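Local coordinates for protein thiosulfate sulfurtransferase YnjE (Escherichia coli K-12, PDB 3IPP) that catalyses the transfer of sulfur from thiosulfate to cyanide, giving thiocyanate and sulfite, as a periplasmic monomer with three rhodanese domains, at residues E181-K186 against G393-S398; A217-Q222 against T368-S373; Q272-M277 against V387-G392; S293-P298 against S363-T368. All coordinates share one frame; numbering follows the deposited sequence.

How the contacts relate
The four contacts lie 11 to 13 Å apart, centre to centre, around one sodium ion, and water 1, a ligand of that ion, belongs to them all. Contacts 3 and 4 are in the same parallel sheet, where strands 387-390 and 361-365 are neighbours. Contacts 1 and 2 bring residues of the second rhodanese repeat against the third. Along the chain, contact 4 is nested inside each of the other loops, contacts 2 and 3 lie inside the loop closed by contact 1, and contacts 2 and 3 alternate. Contacts 2 and 4 share T368, in the loop that carries the catalytic cysteine. The interface between the two domains thus reaches directly to the active-site loop.

Contact 1. Residues E181-K186 against G393-S398; sequences EPLWNK and GWYEWS. With NA (sodium ion), chain G.
Y395, on helix 393-397, projects its ring into the turn 181-186. Its CG is anti to the backbone N (chi1 -167°), and this directs the ring at three consecutive residues. L183 O lies near the ring plane, 3.6 Å from Y395 CD2, while P182 O approaches obliquely, 3.6 Å from Y395 OH. Y395 CE2 in turn sits at the edge of the indole, 4.0 Å from W184 CD1. On the indole's polar side, NE1 makes a weak bond to E181 OE2. Beyond the contact, Y309 packs edge-to-face with Y395.

One residue on, E396 runs out extended, and the isobutyl group of L183 crosses it at a slant, CD2 3.9 Å from E396 CB and CD1 in van der Waals contact with the carboxylate. E396 OE1 is held by Y390 OH, and water 2 links the same oxygen to N185 ND2. Water 1 donates to L183 O at 2.7 Å and also binds sodium. The ion takes W184 O and N185 OD1, the latter at 2.5 Å, and its shell is completed by T368 and D391. The arrangement is an interdomain sodium site, with ligands from the second and third rhodanese repeats.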
loop_
_atom_site.group_PDB
_atom_site.type_symbol
_atom_site.label_atom_id
_atom_site.label_comp_id
_atom_site.label_asym_id
_atom_site.label_seq_id
_atom_site.Cartn_x
_atom_site.Cartn_y
_atom_site.Cartn_z
ATOM N N GLU A 181 11.882 20.793 8.987
ATOM C CA GLU A 181 12.877 21.502 8.182
ATOM C C GLU A 181 14.281 21.143 8.722
ATOM O O GLU A 181 14.407 20.792 9.889
ATOM C CB GLU A 181 12.601 23.017 8.203
ATOM C CG GLU A 181 12.850 23.643 6.818
ATOM C CD GLU A 181 11.595 23.922 6.004
ATOM O OE1 GLU A 181 10.519 24.133 6.603
ATOM O OE2 GLU A 181 11.695 23.968 4.751
ATOM N N PRO A 182 15.349 21.246 7.906
ATOM C CA PRO A 182 15.541 21.881 6.592
ATOM C C PRO A 182 15.268 21.002 5.363
ATOM O O PRO A 182 14.885 21.534 4.303
ATOM C CB PRO A 182 17.011 22.341 6.637
ATOM C CG PRO A 182 17.711 21.383 7.586
ATOM C CD PRO A 182 16.628 20.747 8.468
ATOM N N LEU A 183 15.437 19.682 5.508
ATOM C CA LEU A 183 15.281 18.741 4.386
ATOM C C LEU A 183 13.988 17.945 4.338
ATOM O O LEU A 183 13.804 17.169 3.419
ATOM C CB LEU A 183 16.438 17.759 4.382
ATOM C CG LEU A 183 17.756 18.182 3.753
ATOM C CD1 LEU A 183 18.738 17.032 3.993
ATOM C CD2 LEU A 183 17.572 18.479 2.233
ATOM N N TRP A 184 13.099 18.145 5.308
ATOM C CA TRP A 184 11.916 17.323 5.496
ATOM C C TRP A 184 12.288 15.855 5.677
ATOM O O TRP A 184 11.656 14.914 5.159
ATOM C CB TRP A 184 10.846 17.607 4.421
ATOM C CG TRP A 184 10.302 18.996 4.628
ATOM C CD1 TRP A 184 10.551 20.091 3.848
ATOM C CD2 TRP A 184 9.510 19.473 5.750
ATOM N NE1 TRP A 184 9.943 21.208 4.394
ATOM C CE2 TRP A 184 9.291 20.861 5.548
ATOM C CE3 TRP A 184 8.967 18.864 6.895
ATOM C CZ2 TRP A 184 8.539 21.663 6.457
ATOM C CZ3 TRP A 184 8.206 19.662 7.807
ATOM C CH2 TRP A 184 8.000 21.044 7.568
ATOM N N ASN A 185 13.382 15.682 6.382
ATOM C CA ASN A 185 13.795 14.382 6.818
ATOM C C ASN A 185 13.246 14.176 8.215
ATOM O O ASN A 185 12.841 15.134 8.868
ATOM C CB ASN A 185 15.326 14.252 6.764
ATOM C CG ASN A 185 15.813 13.817 5.397
ATOM O OD1 ASN A 185 15.021 13.644 4.481
ATOM N ND2 ASN A 185 17.123 13.631 5.251
ATOM N N LYS A 186 13.227 12.923 8.658
ATOM C CA LYS A 186 12.721 12.612 9.985
ATOM C C LYS A 186 13.540 13.376 11.022
ATOM O O LYS A 186 14.712 13.647 10.817
ATOM C CB LYS A 186 12.768 11.115 10.258
ATOM C CG LYS A 186 14.146 10.568 10.354
ATOM C CD LYS A 186 14.127 9.086 10.626
ATOM C CE LYS A 186 15.500 8.474 10.201
ATOM N NZ LYS A 186 16.701 8.987 10.968
ATOM N N GLY A 393 15.486 12.044 -0.769
ATOM C CA GLY A 393 14.743 12.049 -2.037
ATOM C C GLY A 393 15.292 13.087 -3.004
ATOM O O GLY A 393 16.465 13.469 -2.910
ATOM N N TRP A 394 14.460 13.556 -3.927
ATOM C CA TRP A 394 14.905 14.471 -4.969
ATOM C C TRP A 394 15.281 15.809 -4.371
ATOM O O TRP A 394 16.124 16.508 -4.875
ATOM C CB TRP A 394 13.813 14.642 -6.015
ATOM C CG TRP A 394 14.113 15.683 -7.054
ATOM C CD1 TRP A 394 13.495 16.884 -7.204
ATOM C CD2 TRP A 394 15.157 15.642 -8.058
ATOM N NE1 TRP A 394 14.059 17.580 -8.243
ATOM C CE2 TRP A 394 15.070 16.849 -8.793
ATOM C CE3 TRP A 394 16.156 14.700 -8.401
ATOM C CZ2 TRP A 394 15.949 17.162 -9.831
ATOM C CZ3 TRP A 394 16.999 14.985 -9.480
ATOM C CH2 TRP A 394 16.905 16.214 -10.163
ATOM N N TYR A 395 14.626 16.192 -3.292
ATOM C CA TYR A 395 14.935 17.461 -2.636
ATOM C C TYR A 395 16.404 17.502 -2.197
ATOM O O TYR A 395 17.110 18.452 -2.520
ATOM C CB TYR A 395 13.965 17.659 -1.464
ATOM C CG TYR A 395 13.912 19.028 -0.844
ATOM C CD1 TYR A 395 14.199 20.191 -1.581
ATOM C CD2 TYR A 395 13.546 19.158 0.485
ATOM C CE1 TYR A 395 14.143 21.458 -0.972
ATOM C CE2 TYR A 395 13.492 20.394 1.106
ATOM C CZ TYR A 395 13.785 21.539 0.386
ATOM O OH TYR A 395 13.720 22.728 1.062
ATOM N N GLU A 396 16.885 16.462 -1.519
ATOM C CA GLU A 396 18.287 16.440 -1.147
ATOM C C GLU A 396 19.193 16.156 -2.345
ATOM O O GLU A 396 20.208 16.810 -2.514
ATOM C CB GLU A 396 18.566 15.466 -0.009
ATOM C CG GLU A 396 19.997 15.458 0.427
ATOM C CD GLU A 396 20.318 14.314 1.385
ATOM O OE1 GLU A 396 19.746 13.208 1.260
ATOM O OE2 GLU A 396 21.155 14.517 2.299
ATOM N N TRP A 397 18.858 15.192 -3.166
ATOM C CA TRP A 397 19.695 14.894 -4.311
ATOM C C TRP A 397 20.039 16.118 -5.150
ATOM O O TRP A 397 21.232 16.427 -5.394
ATOM C CB TRP A 397 19.069 13.833 -5.189
ATOM C CG TRP A 397 20.022 13.269 -6.211
ATOM C CD1 TRP A 397 20.193 13.701 -7.500
ATOM C CD2 TRP A 397 20.882 12.129 -6.061
ATOM N NE1 TRP A 397 21.121 12.932 -8.140
ATOM C CE2 TRP A 397 21.541 11.938 -7.308
ATOM C CE3 TRP A 397 21.139 11.232 -5.007
ATOM C CZ2 TRP A 397 22.483 10.896 -7.535
ATOM C CZ3 TRP A 397 22.080 10.200 -5.215
ATOM C CH2 TRP A 397 22.725 10.033 -6.491
ATOM N N SER A 398 19.002 16.812 -5.598
ATOM C CA SER A 398 19.210 17.968 -6.507
ATOM C C SER A 398 19.763 19.252 -5.834
ATOM O O SER A 398 19.971 20.235 -6.518
ATOM C CB SER A 398 17.936 18.278 -7.279
ATOM O OG SER A 398 16.880 18.548 -6.387
HETATM NA NA NA G . 12.755 13.525 3.395
HETATM O O HOH W 1 13.478 15.027 1.769
HETATM O O HOH W 2 18.574 11.494 3.510
#

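Contact 2. Residues A217-Q222 against T368-S373; sequences AARVAQ and TGWRAS. With NA (sodium ion), chain G; PO4 (phosphate ion), chain C.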
loop_
_atom_site.group_PDB
_atom_site.type_symbol
_atom_site.label_atom_id
_atom_site.label_comp_id
_atom_site.label_asym_id
_atom_site.label_seq_id
_atom_site.Cartn_x
_atom_site.Cartn_y
_atom_site.Cartn_z
ATOM N N ALA A 217 -0.161 8.583 6.725
ATOM C CA ALA A 217 -0.120 7.552 7.726
ATOM C C ALA A 217 1.094 6.677 7.487
ATOM O O ALA A 217 1.784 6.334 8.441
ATOM C CB ALA A 217 -1.407 6.733 7.703
ATOM N N ALA A 218 1.356 6.303 6.231
ATOM C CA ALA A 218 2.548 5.485 5.905
ATOM C C ALA A 218 3.871 6.145 6.339
ATOM O O ALA A 218 4.791 5.467 6.784
ATOM C CB ALA A 218 2.606 5.130 4.393
ATOM N N ARG A 219 3.950 7.461 6.196
ATOM C CA ARG A 219 5.149 8.193 6.521
ATOM C C ARG A 219 5.459 8.013 8.005
ATOM O O ARG A 219 6.573 7.639 8.379
ATOM C CB ARG A 219 4.973 9.673 6.189
ATOM C CG ARG A 219 6.103 10.556 6.718
ATOM C CD ARG A 219 7.498 10.233 6.089
ATOM N NE ARG A 219 8.418 11.338 6.327
ATOM C CZ ARG A 219 9.722 11.360 6.030
ATOM N NH1 ARG A 219 10.346 10.315 5.465
ATOM N NH2 ARG A 219 10.406 12.461 6.300
ATOM N N VAL A 220 4.445 8.286 8.831
ATOM C CA VAL A 220 4.521 8.075 10.250
ATOM C C VAL A 220 4.924 6.615 10.530
ATOM O O VAL A 220 5.784 6.348 11.371
ATOM C CB VAL A 220 3.177 8.472 10.887
ATOM C CG1 VAL A 220 3.084 8.025 12.348
ATOM C CG2 VAL A 220 2.969 9.991 10.776
ATOM N N ALA A 221 4.346 5.677 9.778
ATOM C CA ALA A 221 4.464 4.259 10.075
ATOM C C ALA A 221 5.879 3.753 9.875
ATOM O O ALA A 221 6.426 3.040 10.737
ATOM C CB ALA A 221 3.453 3.467 9.184
ATOM N N GLN A 222 6.464 4.097 8.725
ATOM C CA GLN A 222 7.832 3.712 8.380
ATOM C C GLN A 222 8.795 4.297 9.401
ATOM O O GLN A 222 9.762 3.639 9.840
ATOM C CB GLN A 222 8.195 4.174 6.951
ATOM C CG GLN A 222 9.521 3.634 6.460
ATOM C CD GLN A 222 10.698 4.498 6.828
ATOM O OE1 GLN A 222 10.551 5.626 7.309
ATOM N NE2 GLN A 222 11.888 3.983 6.591
ATOM N N THR A 368 9.886 14.168 -0.797
ATOM C CA THR A 368 10.473 14.153 0.528
ATOM C C THR A 368 10.223 12.893 1.323
ATOM O O THR A 368 10.642 12.795 2.480
ATOM C CB THR A 368 10.070 15.389 1.352
ATOM O OG1 THR A 368 8.666 15.324 1.662
ATOM C CG2 THR A 368 10.414 16.695 0.595
ATOM N N GLY A 369 9.542 11.916 0.738
ATOM C CA GLY A 369 9.466 10.600 1.381
ATOM C C GLY A 369 8.096 10.033 1.693
ATOM O O GLY A 369 7.987 8.855 2.037
ATOM N N TRP A 370 7.044 10.840 1.567
ATOM C CA TRP A 370 5.667 10.358 1.854
ATOM C C TRP A 370 5.177 9.304 0.854
ATOM O O TRP A 370 4.779 8.193 1.259
ATOM C CB TRP A 370 4.665 11.498 1.902
ATOM C CG TRP A 370 4.710 12.411 3.095
ATOM C CD1 TRP A 370 5.812 12.816 3.805
ATOM C CD2 TRP A 370 3.589 13.090 3.677
ATOM N NE1 TRP A 370 5.445 13.694 4.784
ATOM C CE2 TRP A 370 4.087 13.890 4.725
ATOM C CE3 TRP A 370 2.214 13.123 3.386
ATOM C CZ2 TRP A 370 3.258 14.694 5.509
ATOM C CZ3 TRP A 370 1.379 13.921 4.164
ATOM C CH2 TRP A 370 1.900 14.690 5.222
ATOM N N ARG A 371 5.214 9.626 -0.433
ATOM C CA ARG A 371 4.892 8.634 -1.457
ATOM C C ARG A 371 5.713 7.349 -1.325
ATOM O O ARG A 371 5.143 6.246 -1.412
ATOM C CB ARG A 371 5.044 9.194 -2.861
ATOM C CG ARG A 371 3.929 10.173 -3.241
ATOM C CD ARG A 371 4.133 10.745 -4.647
ATOM N NE ARG A 371 5.204 11.737 -4.636
ATOM C CZ ARG A 371 5.737 12.314 -5.716
ATOM N NH1 ARG A 371 5.294 12.053 -6.975
ATOM N NH2 ARG A 371 6.729 13.180 -5.535
ATOM N N ALA A 372 7.020 7.474 -1.075
ATOM C CA ALA A 372 7.903 6.309 -0.871
ATOM C C ALA A 372 7.566 5.475 0.393
ATOM O O ALA A 372 7.726 4.219 0.412
ATOM C CB ALA A 372 9.390 6.752 -0.860
ATOM N N SER A 373 7.146 6.166 1.454
ATOM C CA SER A 373 6.713 5.492 2.679
ATOM C C SER A 373 5.523 4.593 2.385
ATOM O O SER A 373 5.465 3.448 2.849
ATOM C CB SER A 373 6.339 6.521 3.770
ATOM O OG SER A 373 7.498 7.250 4.182
HETATM NA NA NA G . 12.755 13.525 3.395
HETATM P P PO4 C . 6.217 13.780 -0.506
HETATM O O1 PO4 C . 6.970 14.724 -1.395
HETATM O O2 PO4 C . 5.826 12.512 -1.259
HETATM O O3 PO4 C . 7.138 13.419 0.644
HETATM O O4 PO4 C . 4.993 14.565 -0.045
HETATM O O HOH W 3 9.766 7.390 5.701
HETATM O O HOH W 1 13.478 15.027 1.769
#
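R219 lays its aliphatic stem over one face of W370: its CG stands 4.0 Å from the centroid of the five-membered ring, 28° off the normal, a CH-pi contact. The two side chains cross at about a right angle. A bend at chi2 (63°) then carries the guanidinium past the indole, until T368 O lies above one of its faces, 3.8 Å from R219 NH2. S373 OG meets the guanidinium at its edge. The helices themselves are close here, with S373 CB 3.4 Å from R219 CA and A218 CB against the S373 carbonyl.

A second shell fixes these groups. E179 joins the pair, one carboxylate oxygen in a salt bridge with R219 NE and the other accepting from W370 NE1, while D391 takes R219 NH1. Water 3 accepts from R219 NH1 and donates to Q222 OE1 and S373 OG. S373 OG gives its own proton to G369 O at 2.7 Å, which S373 N grips from the opposite face. A methionine in place of R219 would probably leave E179 without its salt-bridge partner, D391 with one donor fewer beside the sodium ion, and water 3 without the N-H it accepts from.

Further out, the loop cradles a phosphate, probably from the crystallisation medium: W370 N bonds O3 at 2.7 Å (170°), R371 N bonds O2 almost straight, and T368 OG1 bonds O3. T368 O turns to sodium. Amides at the start of helix 370-381 thus hold an anion beside R371, a probable substrate-binding residue, consistent with a pocket suited to anionic thiosulfate.

Contact 3. Residues Q272-M277 against V387-G392; sequences QLMLDM and VSVYDG. With NA (sodium ion), chain G.
M274 and V389 pair as parallel strand neighbours, their flanking bonds running from V389 N to L273 O (3.0 Å) and from L275 N to V389 O (2.9 Å). The side chains divide between two faces. On the M274 and V389 face, M274 bends at chi2 (78°), folding back so that its sulfur comes to 3.3 Å from V389 O and packs against V389 CB. Its methyl CE goes on to D391, 3.7 Å from OD2. On the L275 and Y390 face, the Y390 ring presents its edge to L275 O, which lies in the ring plane 3.3 Å from CD1. M277 runs alongside the same ring, pointing the same way, with CG 3.5 Å from the Y390 hydroxyl, itself bonded to E396. S388 OG abuts L275 CG while bonding to S363 on the next strand.

D391, following strand 387-390, has a double grip on sodium, through its backbone O at 2.3 Å and through OD1; OD2 accepts from K186 N of the second repeat. Water 1, another sodium ligand, donates to G392 O. The parallel pairing with 387-390 places the weakly bonded strand 274-275 at one edge of the five-stranded parallel sheet, order 1-5-4-2-3, of a rhodanese domain.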
loop_
_atom_site.group_PDB
_atom_site.type_symbol
_atom_site.label_atom_id
_atom_site.label_comp_id
_atom_site.label_asym_id
_atom_site.label_seq_id
_atom_site.Cartn_x
_atom_site.Cartn_y
_atom_site.Cartn_z
ATOM N N GLN A 272 18.451 0.273 9.673
ATOM C CA GLN A 272 18.570 -0.102 8.247
ATOM C C GLN A 272 17.373 0.266 7.366
ATOM O O GLN A 272 17.465 0.189 6.139
ATOM C CB GLN A 272 18.924 -1.582 8.078
ATOM C CG GLN A 272 17.770 -2.530 8.162
ATOM C CD GLN A 272 17.304 -2.744 9.610
ATOM O OE1 GLN A 272 17.843 -2.165 10.552
ATOM N NE2 GLN A 272 16.241 -3.544 9.772
ATOM N N LEU A 273 16.260 0.677 7.984
ATOM C CA LEU A 273 15.019 1.012 7.248
ATOM C C LEU A 273 15.051 2.424 6.649
ATOM O O LEU A 273 14.199 2.793 5.831
ATOM C CB LEU A 273 13.764 0.807 8.106
ATOM C CG LEU A 273 13.427 -0.584 8.676
ATOM C CD1 LEU A 273 12.095 -0.562 9.544
ATOM C CD2 LEU A 273 13.417 -1.805 7.654
ATOM N N MET A 274 16.033 3.211 7.037
ATOM C CA MET A 274 16.195 4.530 6.449
ATOM C C MET A 274 17.620 4.728 5.877
ATOM O O MET A 274 18.636 4.521 6.578
ATOM C CB MET A 274 15.846 5.606 7.485
ATOM C CG MET A 274 15.567 6.955 6.856
ATOM S SD MET A 274 13.887 7.030 6.133
ATOM C CE MET A 274 12.969 7.799 7.450
ATOM N N LEU A 275 17.704 5.102 4.595
ATOM C CA LEU A 275 18.997 5.386 3.981
ATOM C C LEU A 275 19.266 6.909 3.847
ATOM O O LEU A 275 18.340 7.698 3.542
ATOM C CB LEU A 275 19.113 4.676 2.611
ATOM C CG LEU A 275 18.987 3.140 2.534
ATOM C CD1 LEU A 275 19.479 2.628 1.172
ATOM C CD2 LEU A 275 19.758 2.396 3.605
ATOM N N ASP A 276 20.521 7.314 4.060
ATOM C CA ASP A 276 20.960 8.649 3.710
ATOM C C ASP A 276 21.375 8.664 2.228
ATOM O O ASP A 276 21.296 7.621 1.550
ATOM C CB ASP A 276 22.111 9.106 4.641
ATOM C CG ASP A 276 23.416 8.352 4.402
ATOM O OD1 ASP A 276 23.585 7.711 3.328
ATOM O OD2 ASP A 276 24.295 8.399 5.293
ATOM N N MET A 277 21.814 9.809 1.732
ATOM C CA MET A 277 22.158 9.990 0.315
ATOM C C MET A 277 23.263 9.055 -0.215
ATOM O O MET A 277 23.089 8.440 -1.260
ATOM C CB MET A 277 22.626 11.416 0.069
ATOM C CG MET A 277 22.645 11.827 -1.419
ATOM S SD MET A 277 23.051 13.573 -1.502
ATOM C CE MET A 277 21.989 13.961 -2.773
ATOM N N VAL A 387 14.044 -3.661 2.311
ATOM C CA VAL A 387 13.450 -2.434 1.858
ATOM C C VAL A 387 13.703 -1.316 2.831
ATOM O O VAL A 387 13.858 -1.533 4.032
ATOM C CB VAL A 387 11.927 -2.581 1.560
ATOM C CG1 VAL A 387 11.726 -3.486 0.380
ATOM C CG2 VAL A 387 11.126 -3.062 2.771
ATOM N N SER A 388 13.672 -0.106 2.311
ATOM C CA SER A 388 14.004 1.054 3.107
ATOM C C SER A 388 13.481 2.243 2.340
ATOM O O SER A 388 12.988 2.097 1.219
ATOM C CB SER A 388 15.534 1.193 3.273
ATOM O OG SER A 388 16.143 1.406 2.002
ATOM N N VAL A 389 13.569 3.409 2.974
ATOM C CA VAL A 389 13.255 4.680 2.326
ATOM C C VAL A 389 14.481 5.560 2.345
ATOM O O VAL A 389 15.161 5.667 3.357
ATOM C CB VAL A 389 12.084 5.381 3.025
ATOM C CG1 VAL A 389 11.937 6.830 2.536
ATOM C CG2 VAL A 389 10.816 4.560 2.814
ATOM N N TYR A 390 14.789 6.145 1.193
ATOM C CA TYR A 390 15.843 7.128 1.118
ATOM C C TYR A 390 15.212 8.497 1.374
ATOM O O TYR A 390 14.669 9.123 0.485
ATOM C CB TYR A 390 16.624 7.042 -0.186
ATOM C CG TYR A 390 17.319 8.328 -0.504
ATOM C CD1 TYR A 390 18.071 8.999 0.480
ATOM C CD2 TYR A 390 17.213 8.906 -1.779
ATOM C CE1 TYR A 390 18.702 10.227 0.195
ATOM C CE2 TYR A 390 17.860 10.143 -2.087
ATOM C CZ TYR A 390 18.594 10.784 -1.087
ATOM O OH TYR A 390 19.191 11.988 -1.342
ATOM N N ASP A 391 15.294 8.919 2.625
ATOM C CA ASP A 391 14.580 10.061 3.157
ATOM C C ASP A 391 14.708 11.336 2.326
ATOM O O ASP A 391 13.696 11.966 1.921
ATOM C CB ASP A 391 15.034 10.258 4.627
ATOM C CG ASP A 391 14.054 11.066 5.459
ATOM O OD1 ASP A 391 13.030 11.565 4.941
ATOM O OD2 ASP A 391 14.299 11.204 6.670
ATOM N N GLY A 392 15.943 11.764 2.103
ATOM C CA GLY A 392 16.229 12.992 1.358
ATOM C C GLY A 392 15.590 13.142 -0.019
ATOM O O GLY A 392 15.232 14.275 -0.419
HETATM NA NA NA G . 12.755 13.525 3.395
HETATM O O HOH W 1 13.478 15.027 1.769
#

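Contact 4. Residues S293-P298 against S363-T368; sequences SIRSWP and SFYCGT. With NA (sodium ion), chain G; PO4 (phosphate ion), chain C.
The Y365 ring has S293 CA over one face, 4.0 Å from its centroid and 28° off the normal, a CH-pi contact. R295 CD comes obliquely to the same ring, at 4.0 Å from CE2, its guanidinium turned 38° from the ring plane. The smaller F364 contact is oblique too, I294 CD1 lying 3.8 Å from F364 CD1. Y365 CG sits between the backbone N and the carbonyl carbon (chi1 75°), which brings the ring back over S293, with OH 3.3 Å from S293 CB. E315 gathers the polar ends, taking Y365 OH, S293 OG and R295 NH1; R295 NH1 also bonds G314 O. A leucine in place of Y365 is likely to cost E315 one of these partners and S293 its aromatic cover.

The backbones join through one bond, I294 N to Y365 O at 2.9 Å, the N-H pointing almost straight down the carbonyl bond. Just beyond, I294 O lies 3.3 Å from C366 CB, and R295 CG packs on C366 CA. C366, which forms the persulfide intermediate, holds SG 3.3 Å from phosphate O2.

Strand 361-365 runs between strands 289-293 and 387-390, and C366 follows at its carboxyl end, as in other rhodanese folds. F364 packs against helix 370-381 at A372, T375 and A379, while Y365 touches Y390 on the neighbouring strand.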
loop_
_atom_site.group_PDB
_atom_site.type_symbol
_atom_site.label_atom_id
_atom_site.label_comp_id
_atom_site.label_asym_id
_atom_site.label_seq_id
_atom_site.Cartn_x
_atom_site.Cartn_y
_atom_site.Cartn_z
ATOM N N SER A 293 12.335 5.292 -7.783
ATOM C CA SER A 293 11.695 6.567 -7.812
ATOM C C SER A 293 10.207 6.329 -7.836
ATOM O O SER A 293 9.661 5.755 -8.810
ATOM C CB SER A 293 12.076 7.347 -9.048
ATOM O OG SER A 293 11.251 8.529 -9.171
ATOM N N ILE A 294 9.560 6.770 -6.754
ATOM C CA ILE A 294 8.102 6.798 -6.646
ATOM C C ILE A 294 7.651 8.216 -6.934
ATOM O O ILE A 294 7.159 8.902 -6.046
ATOM C CB ILE A 294 7.638 6.373 -5.272
ATOM C CG1 ILE A 294 8.282 5.022 -4.904
ATOM C CG2 ILE A 294 6.103 6.243 -5.237
ATOM C CD1 ILE A 294 7.914 3.852 -5.854
ATOM N N ARG A 295 7.863 8.658 -8.180
ATOM C CA ARG A 295 7.506 9.984 -8.647
ATOM C C ARG A 295 6.694 9.842 -9.957
ATOM O O ARG A 295 6.810 8.830 -10.689
ATOM C CB ARG A 295 8.792 10.769 -8.895
ATOM C CG ARG A 295 9.605 11.042 -7.566
ATOM C CD ARG A 295 10.938 11.747 -7.854
ATOM N NE ARG A 295 10.690 13.149 -8.184
ATOM C CZ ARG A 295 11.432 13.880 -8.990
ATOM N NH1 ARG A 295 12.459 13.333 -9.588
ATOM N NH2 ARG A 295 11.128 15.151 -9.217
ATOM N N SER A 296 5.876 10.834 -10.268
ATOM C CA SER A 296 5.156 10.797 -11.478
ATOM C C SER A 296 6.054 10.851 -12.656
ATOM O O SER A 296 7.204 11.178 -12.556
ATOM C CB SER A 296 4.114 11.925 -11.566
ATOM O OG SER A 296 4.726 13.174 -11.618
ATOM N N TRP A 297 5.468 10.572 -13.806
ATOM C CA TRP A 297 6.196 10.424 -15.019
ATOM C C TRP A 297 6.723 11.801 -15.457
ATOM O O TRP A 297 7.876 11.888 -15.905
ATOM C CB TRP A 297 5.343 9.732 -16.073
ATOM C CG TRP A 297 5.912 9.760 -17.486
ATOM C CD1 TRP A 297 5.484 10.546 -18.526
ATOM C CD2 TRP A 297 6.982 8.945 -18.012
ATOM N NE1 TRP A 297 6.194 10.241 -19.676
ATOM C CE2 TRP A 297 7.125 9.278 -19.387
ATOM C CE3 TRP A 297 7.813 7.942 -17.462
ATOM C CZ2 TRP A 297 8.094 8.668 -20.225
ATOM C CZ3 TRP A 297 8.804 7.327 -18.299
ATOM C CH2 TRP A 297 8.909 7.689 -19.671
ATOM N N PRO A 298 5.898 12.864 -15.335
ATOM C CA PRO A 298 6.484 14.195 -15.600
ATOM C C PRO A 298 7.635 14.575 -14.632
ATOM O O PRO A 298 8.542 15.323 -15.013
ATOM C CB PRO A 298 5.269 15.162 -15.476
ATOM C CG PRO A 298 4.108 14.318 -15.816
ATOM C CD PRO A 298 4.428 12.944 -15.207
ATOM N N SER A 363 15.368 0.491 -2.118
ATOM C CA SER A 363 15.066 1.676 -1.362
ATOM C C SER A 363 14.214 2.581 -2.228
ATOM O O SER A 363 14.533 2.771 -3.447
ATOM C CB SER A 363 16.346 2.413 -0.942
ATOM O OG SER A 363 16.047 3.389 0.043
ATOM N N PHE A 364 13.129 3.104 -1.615
ATOM C CA PHE A 364 12.165 3.960 -2.284
ATOM C C PHE A 364 12.431 5.414 -1.915
ATOM O O PHE A 364 12.725 5.706 -0.743
ATOM C CB PHE A 364 10.724 3.591 -1.851
ATOM C CG PHE A 364 10.355 2.152 -2.121
ATOM C CD1 PHE A 364 9.938 1.754 -3.395
ATOM C CD2 PHE A 364 10.437 1.197 -1.109
ATOM C CE1 PHE A 364 9.611 0.430 -3.691
ATOM C CE2 PHE A 364 10.105 -0.160 -1.366
ATOM C CZ PHE A 364 9.694 -0.555 -2.661
ATOM N N TYR A 365 12.269 6.337 -2.867
ATOM C CA TYR A 365 12.292 7.758 -2.533
ATOM C C TYR A 365 11.324 8.491 -3.446
ATOM O O TYR A 365 10.869 7.922 -4.407
ATOM C CB TYR A 365 13.714 8.319 -2.749
ATOM C CG TYR A 365 14.046 8.498 -4.209
ATOM C CD1 TYR A 365 14.553 7.452 -4.951
ATOM C CD2 TYR A 365 13.773 9.705 -4.856
ATOM C CE1 TYR A 365 14.809 7.609 -6.333
ATOM C CE2 TYR A 365 14.055 9.889 -6.204
ATOM C CZ TYR A 365 14.566 8.836 -6.911
ATOM O OH TYR A 365 14.818 9.009 -8.209
ATOM N N CYS A 366 11.071 9.771 -3.182
ATOM C CA CYS A 366 10.215 10.587 -4.002
ATOM C C CYS A 366 10.665 11.995 -3.736
ATOM O O CYS A 366 11.845 12.292 -3.841
ATOM C CB CYS A 366 8.743 10.450 -3.588
ATOM S SG CYS A 366 8.464 10.689 -1.851
ATOM N N GLY A 367 9.723 12.874 -3.388
ATOM C CA GLY A 367 10.026 14.300 -3.187
ATOM C C GLY A 367 10.677 14.420 -1.839
ATOM O O GLY A 367 11.914 14.718 -1.724
ATOM N N THR A 368 9.886 14.168 -0.797
ATOM C CA THR A 368 10.473 14.153 0.528
ATOM C C THR A 368 10.223 12.893 1.323
ATOM O O THR A 368 10.642 12.795 2.480
ATOM C CB THR A 368 10.070 15.389 1.352
ATOM O OG1 THR A 368 8.666 15.324 1.662
ATOM C CG2 THR A 368 10.414 16.695 0.595
HETATM NA NA NA G . 12.755 13.525 3.395
HETATM P P PO4 C . 6.217 13.780 -0.506
HETATM O O1 PO4 C . 6.970 14.724 -1.395
HETATM O O2 PO4 C . 5.826 12.512 -1.259
HETATM O O3 PO4 C . 7.138 13.419 0.644
HETATM O O4 PO4 C . 4.993 14.565 -0.045
HETATM O O HOH W 1 13.478 15.027 1.769
#